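Local structure of glycoside hydrolase family 15, cellulose signaling associated protein envoy (Hypocrea jecorina, 4WUJ) at residues S39-I45 with H138-Q144. The protein acts as a fungal LOV-domain blue-light photoreceptor that binds flavin mononucleotide and appears to link light responses with oxidative stress. Sequence-based numbering, arbitrary orientation.
With FMN (flavin mononucleotide), chain I.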
ATOM      1  N   SER C  39       2.810   0.509  -7.148  1.00 24.05           N
ATOM      2  CA  SER C  39       1.757   0.309  -8.130  1.00 19.51           C
ATOM      3  C   SER C  39       1.311  -1.163  -8.105  1.00 25.60           C
ATOM      4  O   SER C  39       2.133  -2.094  -8.198  1.00 25.65           O
ATOM      5  CB  SER C  39       2.207   0.740  -9.496  1.00 24.94           C
ATOM      6  OG  SER C  39       1.413   0.149 -10.491  1.00 29.69           O
ATOM      7  N   LEU C  40       0.017  -1.374  -7.918  1.00 18.74           N
ATOM      8  CA  LEU C  40      -0.501  -2.715  -7.651  1.00 21.93           C
ATOM      9  C   LEU C  40      -1.841  -2.898  -8.309  1.00 29.01           C
ATOM     10  O   LEU C  40      -2.675  -1.988  -8.276  1.00 26.56           O
ATOM     11  CB  LEU C  40      -0.659  -2.956  -6.165  1.00 27.42           C
ATOM     12  CG  LEU C  40      -1.208  -4.310  -5.724  1.00 28.59           C
ATOM     13  CD1 LEU C  40      -0.602  -4.725  -4.384  1.00 29.97           C
ATOM     14  CD2 LEU C  40      -2.730  -4.302  -5.652  1.00 27.13           C
ATOM     15  N   THR C  41      -2.021  -4.057  -8.949  1.00 23.43           N
ATOM     16  CA  THR C  41      -3.316  -4.456  -9.468  1.00 19.89           C
ATOM     17  C   THR C  41      -3.665  -5.816  -8.877  1.00 25.58           C
ATOM     18  O   THR C  41      -2.798  -6.638  -8.542  1.00 24.49           O
ATOM     19  CB  THR C  41      -3.374  -4.500 -11.033  1.00 33.18           C
ATOM     20  OG1 THR C  41      -2.525  -5.546 -11.530  1.00 33.38           O
ATOM     21  CG2 THR C  41      -2.943  -3.188 -11.630  1.00 29.73           C
ATOM     22  N   LEU C  42      -4.952  -6.016  -8.707  1.00 24.70           N
ATOM     23  CA  LEU C  42      -5.498  -7.276  -8.276  1.00 26.22           C
ATOM     24  C   LEU C  42      -6.501  -7.682  -9.365  1.00 25.83           C
ATOM     25  O   LEU C  42      -7.403  -6.893  -9.740  1.00 20.67           O
ATOM     26  CB  LEU C  42      -6.202  -7.095  -6.940  1.00 25.64           C
ATOM     27  CG  LEU C  42      -6.645  -8.294  -6.129  1.00 27.53           C
ATOM     28  CD1 LEU C  42      -5.549  -9.322  -5.861  1.00 35.58           C
ATOM     29  CD2 LEU C  42      -7.156  -7.707  -4.814  1.00 34.10           C
ATOM     30  N   CYS C  43      -6.335  -8.898  -9.871  1.00 21.39           N
ATOM     31  CA  CYS C  43      -7.172  -9.390 -10.970  1.00 20.53           C
ATOM     32  C   CYS C  43      -7.822 -10.685 -10.560  1.00 22.32           C
ATOM     33  O   CYS C  43      -7.185 -11.522  -9.931  1.00 22.02           O
ATOM     34  CB  CYS C  43      -6.343  -9.596 -12.223  1.00 20.99           C
ATOM     35  SG  CYS C  43      -5.674  -8.058 -12.925  1.00 22.65           S
ATOM     36  N   ASP C  44      -9.115 -10.821 -10.866  1.00 19.10           N
ATOM     37  CA  ASP C  44      -9.804 -12.043 -10.575  1.00 26.83           C
ATOM     38  C   ASP C  44      -9.670 -12.990 -11.800  1.00 24.67           C
ATOM     39  O   ASP C  44     -10.439 -12.896 -12.754  1.00 26.15           O
ATOM     40  CB  ASP C  44     -11.275 -11.752 -10.260  1.00 23.93           C
ATOM     41  CG  ASP C  44     -12.011 -12.990  -9.774  1.00 29.61           C
ATOM     42  OD1 ASP C  44     -11.527 -14.109 -10.037  1.00 29.49           O
ATOM     43  OD2 ASP C  44     -13.084 -12.830  -9.155  1.00 35.82           O
ATOM     44  N   ILE C  45      -8.694 -13.884 -11.787  1.00 26.01           N
ATOM     45  CA  ILE C  45      -8.473 -14.705 -12.972  1.00 25.48           C
ATOM     46  C   ILE C  45      -9.514 -15.871 -13.182  1.00 28.24           C
ATOM     47  O   ILE C  45      -9.484 -16.548 -14.208  1.00 23.14           O
ATOM     48  CB  ILE C  45      -7.035 -15.222 -13.015  1.00 29.07           C
ATOM     49  CG1 ILE C  45      -6.800 -16.193 -11.877  1.00 37.44           C
ATOM     50  CG2 ILE C  45      -6.004 -14.030 -12.932  1.00 31.82           C
ATOM     51  CD1 ILE C  45      -5.727 -17.184 -12.190  1.00 47.24           C
ATOM     52  N   HIS C 138      -9.785 -17.592  -7.770  1.00 49.70           N
ATOM     53  CA  HIS C 138      -8.342 -17.387  -7.752  1.00 43.91           C
ATOM     54  C   HIS C 138      -8.017 -15.968  -8.203  1.00 39.84           C
ATOM     55  O   HIS C 138      -8.606 -15.460  -9.144  1.00 36.78           O
ATOM     56  CB  HIS C 138      -7.684 -18.372  -8.708  1.00 48.14           C
ATOM     57  CG  HIS C 138      -7.473 -19.736  -8.127  1.00 61.88           C
ATOM     58  ND1 HIS C 138      -6.245 -20.158  -7.663  1.00 71.69           N
ATOM     59  CD2 HIS C 138      -8.326 -20.774  -7.933  1.00 65.06           C
ATOM     60  CE1 HIS C 138      -6.347 -21.392  -7.204  1.00 70.46           C
ATOM     61  NE2 HIS C 138      -7.600 -21.790  -7.358  1.00 70.92           N
ATOM     62  N   PHE C 139      -7.076 -15.326  -7.528  1.00 41.51           N
ATOM     63  CA  PHE C 139      -6.654 -13.974  -7.890  1.00 38.97           C
ATOM     64  C   PHE C 139      -5.166 -13.938  -8.235  1.00 31.83           C
ATOM     65  O   PHE C 139      -4.403 -14.846  -7.929  1.00 31.04           O
ATOM     66  CB  PHE C 139      -6.954 -12.976  -6.754  1.00 31.74           C
ATOM     67  CG  PHE C 139      -8.421 -12.761  -6.516  1.00 34.18           C
ATOM     68  CD1 PHE C 139      -9.187 -13.744  -5.907  1.00 44.34           C
ATOM     69  CD2 PHE C 139      -9.035 -11.572  -6.896  1.00 31.21           C
ATOM     70  CE1 PHE C 139     -10.549 -13.542  -5.688  1.00 44.82           C
ATOM     71  CE2 PHE C 139     -10.390 -11.369  -6.697  1.00 33.09           C
ATOM     72  CZ  PHE C 139     -11.147 -12.348  -6.083  1.00 39.11           C
ATOM     73  N   ALA C 140      -4.779 -12.855  -8.877  1.00 29.72           N
ATOM     74  CA  ALA C 140      -3.410 -12.611  -9.210  1.00 27.63           C
ATOM     75  C   ALA C 140      -3.148 -11.197  -8.766  1.00 22.70           C
ATOM     76  O   ALA C 140      -3.993 -10.309  -8.961  1.00 23.42           O
ATOM     77  CB  ALA C 140      -3.175 -12.756 -10.714  1.00 27.61           C
ATOM     78  N   VAL C 141      -1.996 -11.011  -8.138  1.00 23.99           N
ATOM     79  CA  VAL C 141      -1.518  -9.703  -7.728  1.00 29.07           C
ATOM     80  C   VAL C 141      -0.382  -9.348  -8.620  1.00 24.48           C
ATOM     81  O   VAL C 141       0.577 -10.106  -8.724  1.00 25.38           O
ATOM     82  CB  VAL C 141      -0.921  -9.721  -6.303  1.00 26.85           C
ATOM     83  CG1 VAL C 141      -0.406  -8.316  -5.954  1.00 24.60           C
ATOM     84  CG2 VAL C 141      -1.923 -10.232  -5.330  1.00 34.43           C
ATOM     85  N   GLY C 142      -0.486  -8.198  -9.250  1.00 20.82           N
ATOM     86  CA  GLY C 142       0.597  -7.632 -10.002  1.00 22.96           C
ATOM     87  C   GLY C 142       1.179  -6.387  -9.344  1.00 27.48           C
ATOM     88  O   GLY C 142       0.450  -5.543  -8.795  1.00 23.15           O
ATOM     89  N   LEU C 143       2.512  -6.309  -9.380  1.00 22.83           N
ATOM     90  CA  LEU C 143       3.256  -5.161  -8.913  1.00 26.53           C
ATOM     91  C   LEU C 143       3.952  -4.594 -10.115  1.00 25.81           C
ATOM     92  O   LEU C 143       4.677  -5.326 -10.804  1.00 28.78           O
ATOM     93  CB  LEU C 143       4.290  -5.570  -7.869  1.00 27.52           C
ATOM     94  CG  LEU C 143       3.755  -6.203  -6.594  1.00 26.96           C
ATOM     95  CD1 LEU C 143       4.904  -6.429  -5.566  1.00 34.18           C
ATOM     96  CD2 LEU C 143       2.687  -5.310  -5.998  1.00 26.85           C
ATOM     97  N   GLN C 144       3.675  -3.330 -10.412  1.00 22.52           N
ATOM     98  CA  GLN C 144       4.348  -2.585 -11.469  1.00 24.85           C
ATOM     99  C   GLN C 144       5.326  -1.532 -10.857  1.00 37.92           C
ATOM    100  O   GLN C 144       5.154  -1.090  -9.694  1.00 28.79           O
ATOM    101  CB  GLN C 144       3.354  -1.805 -12.315  1.00 22.20           C
ATOM    102  CG  GLN C 144       2.271  -2.619 -13.020  1.00 31.81           C
ATOM    103  CD  GLN C 144       1.093  -3.038 -12.161  1.00 30.12           C
ATOM    104  OE1 GLN C 144       0.818  -2.484 -11.059  1.00 22.31           O
ATOM    105  NE2 GLN C 144       0.374  -4.047 -12.667  1.00 24.16           N
TER
HETATM  106  N1  FMN I5201       0.864  -6.731 -18.574  1.00 29.08           N
HETATM  107  C2  FMN I5201       1.585  -5.575 -18.782  1.00 32.35           C
HETATM  108  O2  FMN I5201       2.037  -5.315 -19.895  1.00 31.55           O
HETATM  109  N3  FMN I5201       1.789  -4.684 -17.730  1.00 28.33           N
HETATM  110  C4  FMN I5201       1.301  -4.936 -16.472  1.00 31.35           C
HETATM  111  O4  FMN I5201       1.492  -4.114 -15.580  1.00 24.07           O
HETATM  112  C4A FMN I5201       0.566  -6.108 -16.246  1.00 37.12           C
HETATM  113  N5  FMN I5201       0.041  -6.385 -14.991  1.00 27.20           N
HETATM  114  C5A FMN I5201      -0.660  -7.538 -14.777  1.00 26.15           C
HETATM  115  C6  FMN I5201      -1.146  -7.780 -13.506  1.00 23.73           C
HETATM  116  C7  FMN I5201      -1.889  -8.921 -13.252  1.00 28.87           C
HETATM  117  C7M FMN I5201      -2.383  -9.143 -11.856  1.00 22.78           C
HETATM  118  C8  FMN I5201      -2.134  -9.840 -14.298  1.00 27.27           C
HETATM  119  C8M FMN I5201      -2.938 -11.087 -14.029  1.00 20.67           C
HETATM  120  C9  FMN I5201      -1.619  -9.593 -15.577  1.00 25.62           C
HETATM  121  C9A FMN I5201      -0.883  -8.440 -15.827  1.00 27.19           C
HETATM  122  N10 FMN I5201      -0.370  -8.158 -17.098  1.00 31.76           N
HETATM  123  C10 FMN I5201       0.351  -6.999 -17.306  1.00 30.28           C
HETATM  124  C1' FMN I5201      -0.495  -9.084 -18.289  1.00 24.59           C
HETATM  125  C2' FMN I5201      -1.755  -9.045 -19.122  1.00 27.07           C
HETATM  126  O2' FMN I5201      -2.842  -8.718 -18.289  1.00 23.79           O
HETATM  127  C3' FMN I5201      -1.895 -10.413 -19.850  1.00 26.52           C
HETATM  128  O3' FMN I5201      -1.917 -11.484 -18.912  1.00 24.30           O
HETATM  129  C4' FMN I5201      -0.724 -10.631 -20.837  1.00 29.40           C
HETATM  130  O4' FMN I5201      -0.819  -9.658 -21.856  1.00 25.65           O
HETATM  131  C5' FMN I5201      -0.668 -12.052 -21.424  1.00 27.39           C
HETATM  132  O5' FMN I5201      -1.941 -12.430 -21.918  1.00 24.84           O
HETATM  133  P   FMN I5201      -2.378 -12.089 -23.413  1.00 30.39           P
HETATM  134  O1P FMN I5201      -3.824 -12.546 -23.519  1.00 33.69           O
HETATM  135  O2P FMN I5201      -2.315 -10.648 -23.788  1.00 27.14           O
HETATM  136  O3P FMN I5201      -1.523 -12.867 -24.358  1.00 32.34           O
HETATM  137  O   HOH W   1       5.375   1.048  -7.927  1.00 39.46           O
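Ser39 and Gln144 meet beside the flavin, where two central, antiparallel strands of the PAS-fold sheet of this LOV domain show how a sheet can double as a pocket wall. The Ser39 hydroxyl donates to Gln144 OE1 over 2.8 Å (OG to OE1), from 24° off the carbonyl plane. With OE1 gripped, the amide turns its NE2 to the chromophore: it bonds to FMN O4 at 3.1 Å, more weakly to N5, and only weakly to Thr41 OG1 (3.5 Å from NE2). With CG beside the backbone N (chi1 -59°), Gln144 CG itself lies against FMN O4, and the bend at chi2 then swings the amide between Ser39 OG and the flavin. A leucine in its place would probably leave O4 and N5 without this amide donor and the Ser39 hydroxyl without its acceptor. In related LOV domains the equivalent glutamine is thought to sense protonation of N5 on adduct formation, a role consistent with the position of Gln144. Farther along the same face, Cys43 SG and the Ala140 methyl line the dimethylbenzene end of the flavin, while Gly142 has no side chain to clash with C6. Phe59 of helix 57-63 covers Ser39, Thr41 and Gln144.

Behind this first shell, paired backbone bonds at Thr41-Gly142 and Cys43-Ala140 set the register. The opposite face is apolar: Leu40 CD1 touches Leu143 CD2 at 3.7 Å and also Val141 CG1, both on strand 139-144, and Leu42 CD1 rests on Val141 CG2. Helix 14-22 packs on this side through Leu18, Ile17 and Ile21, and Tyr7 of the second subunit reaches Leu143. At the far end the Asp44 carboxylate stacks over one face of the Phe139 ring, the planes 28° apart, with Asp44 OD2 3.7 Å from Phe139 CZ and hydrogen-bonded to His137 ND1.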